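Long-range contact in glutathione S-transferase family protein (Populus trichocarpa, PDB 5F06), which probably catalyses the conjugation of glutathione to electrophilic halide compounds in detoxification, as a Phi-class glutathione transferase: residues Tyr82-Arg86 / Phe161-Leu167. Numbering follows the deposited sequence.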
# COMPACT_ATOMS: atom_id res chain seq x y z
N TYR A 82 -15.49 17.08 -0.32
CA TYR A 82 -14.34 17.31 -1.19
C TYR A 82 -14.08 16.15 -2.15
O TYR A 82 -14.27 14.98 -1.81
CB TYR A 82 -13.08 17.58 -0.37
CG TYR A 82 -11.94 17.98 -1.27
CD1 TYR A 82 -11.80 19.29 -1.70
CD2 TYR A 82 -11.04 17.03 -1.74
CE1 TYR A 82 -10.77 19.65 -2.54
CE2 TYR A 82 -10.02 17.39 -2.58
CZ TYR A 82 -9.89 18.70 -2.99
OH TYR A 82 -8.86 19.05 -3.83
N ASP A 83 -13.62 16.50 -3.34
CA ASP A 83 -13.33 15.54 -4.41
C ASP A 83 -11.95 14.90 -4.22
O ASP A 83 -10.97 15.31 -4.85
CB ASP A 83 -13.41 16.26 -5.76
CG ASP A 83 -13.22 15.33 -6.94
OD1 ASP A 83 -13.25 14.10 -6.75
OD2 ASP A 83 -13.06 15.85 -8.06
N LEU A 84 -11.88 13.89 -3.36
CA LEU A 84 -10.60 13.32 -2.93
C LEU A 84 -9.93 12.41 -3.96
O LEU A 84 -8.70 12.34 -4.00
CB LEU A 84 -10.77 12.54 -1.62
CG LEU A 84 -10.93 13.34 -0.33
CD1 LEU A 84 -11.30 12.43 0.83
CD2 LEU A 84 -9.65 14.11 -0.01
N ILE A 85 -10.72 11.69 -4.76
CA ILE A 85 -10.15 10.75 -5.73
C ILE A 85 -10.46 11.11 -7.18
O ILE A 85 -10.17 10.35 -8.10
CB ILE A 85 -10.62 9.30 -5.44
CG1 ILE A 85 -12.14 9.18 -5.52
CG2 ILE A 85 -10.10 8.86 -4.07
CD1 ILE A 85 -12.64 7.75 -5.50
N ARG A 86 -11.04 12.30 -7.38
CA ARG A 86 -11.16 12.92 -8.70
C ARG A 86 -12.09 12.13 -9.63
O ARG A 86 -11.68 11.64 -10.68
CB ARG A 86 -9.77 13.07 -9.33
CG ARG A 86 -8.69 13.55 -8.35
CD ARG A 86 -9.11 14.79 -7.57
NE ARG A 86 -9.23 15.97 -8.41
CZ ARG A 86 -9.64 17.16 -7.98
NH1 ARG A 86 -9.99 17.33 -6.71
NH2 ARG A 86 -9.71 18.19 -8.81
N PHE A 161 -4.12 19.95 -7.22
CA PHE A 161 -5.33 19.76 -6.42
C PHE A 161 -5.00 18.89 -5.22
O PHE A 161 -4.21 17.95 -5.33
CB PHE A 161 -6.44 19.10 -7.25
CG PHE A 161 -5.99 17.85 -7.96
CD1 PHE A 161 -6.04 16.62 -7.32
CD2 PHE A 161 -5.50 17.91 -9.26
CE1 PHE A 161 -5.61 15.48 -7.97
CE2 PHE A 161 -5.07 16.77 -9.90
CZ PHE A 161 -5.13 15.55 -9.26
N TYR A 162 -5.60 19.20 -4.08
CA TYR A 162 -5.51 18.33 -2.92
C TYR A 162 -6.20 17.01 -3.24
O TYR A 162 -7.23 16.99 -3.92
CB TYR A 162 -6.15 19.00 -1.71
CG TYR A 162 -6.05 18.22 -0.42
CD1 TYR A 162 -4.83 18.11 0.25
CD2 TYR A 162 -7.16 17.62 0.15
CE1 TYR A 162 -4.74 17.41 1.44
CE2 TYR A 162 -7.08 16.92 1.33
CZ TYR A 162 -5.86 16.81 1.97
OH TYR A 162 -5.78 16.11 3.16
N SER A 163 -5.63 15.90 -2.77
CA SER A 163 -6.23 14.59 -3.01
C SER A 163 -5.98 13.61 -1.86
O SER A 163 -5.31 13.93 -0.88
CB SER A 163 -5.70 13.99 -4.31
OG SER A 163 -4.45 13.37 -4.10
N LEU A 164 -6.52 12.41 -2.01
CA LEU A 164 -6.34 11.34 -1.03
C LEU A 164 -4.86 11.03 -0.82
O LEU A 164 -4.45 10.62 0.27
CB LEU A 164 -7.08 10.08 -1.49
CG LEU A 164 -7.16 8.95 -0.46
CD1 LEU A 164 -8.04 9.35 0.73
CD2 LEU A 164 -7.68 7.69 -1.13
N ALA A 165 -4.06 11.22 -1.87
CA ALA A 165 -2.61 11.00 -1.79
C ALA A 165 -1.98 11.86 -0.70
O ALA A 165 -1.25 11.35 0.14
CB ALA A 165 -1.96 11.29 -3.14
N ASP A 166 -2.27 13.16 -0.71
CA ASP A 166 -1.74 14.06 0.31
C ASP A 166 -2.29 13.70 1.68
O ASP A 166 -1.54 13.62 2.66
CB ASP A 166 -2.08 15.51 -0.03
CG ASP A 166 -1.78 15.86 -1.47
OD1 ASP A 166 -0.61 16.20 -1.77
OD2 ASP A 166 -2.72 15.80 -2.29
N LEU A 167 -3.60 13.48 1.74
CA LEU A 167 -4.30 13.20 2.99
C LEU A 167 -3.65 12.07 3.78
O LEU A 167 -3.49 12.17 5.00
CB LEU A 167 -5.76 12.86 2.70
CG LEU A 167 -6.66 12.62 3.93
CD1 LEU A 167 -8.08 13.07 3.64
CD2 LEU A 167 -6.65 11.16 4.38
O HOH W 1 -7.23 21.60 -4.10
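Tyr82 OH with Tyr162 O, and Leu84 O with Leu164 N, are the two hydrogen-bonded pairs that join the linker between the thioredoxin-like and all-helical domains of the glutathione transferase fold to the loop leading into helix 164-167 and its first residue. The phenol OH of Tyr82 donates to Tyr162 O at 2.6 Å, coming in 26° out of the carbonyl plane. A water that donates to this OH and accepts from Tyr162 N completes the bridge. Further along, Leu164 N donates to Leu84 O (3.0 Å), so a backbone N-H of the helix's first turn is satisfied by the linker. Ser163, at the N-cap, and Asp166 form a capping box, as in the corresponding helix of other glutathione transferases: Ser163 OG accepts from Ala165 N, and Asp166 OD2 takes Ser163 N on its anti lone pair (3.0 Å).

Flat groups meet in two ways. The guanidinium of Arg86 lies almost parallel to the Phe161 ring, planes 9° apart, with CZ 4.2 Å from the ring centroid and displaced from its centre. Asp83 OD2 lies over the opposite guanidinium face, a long charge contact at which no N-H points. Bends at chi2 and chi3 fold the arginine back, so that NH1 also donates to Asp83 O, while NE forms a salt bridge with Glu92 of helix 90-120. Tyr162 instead turns its ring edge to the face of Tyr82 in an offset edge-to-face pair, and both tyrosines also make cation-pi contacts with Arg201.

Apolar packing closes the interface. Leu84 CD2 touches both Tyr162 CE2 and Leu167 CD1 (4.1 Å from the latter), and Ile85 CG2 rests on Leu164 CD2.

Phe161, Asp83 and Glu92 together should restrict rotation of the Arg86 guanidinium. The linker's carbonyl and side chains thus hold the capped helix start.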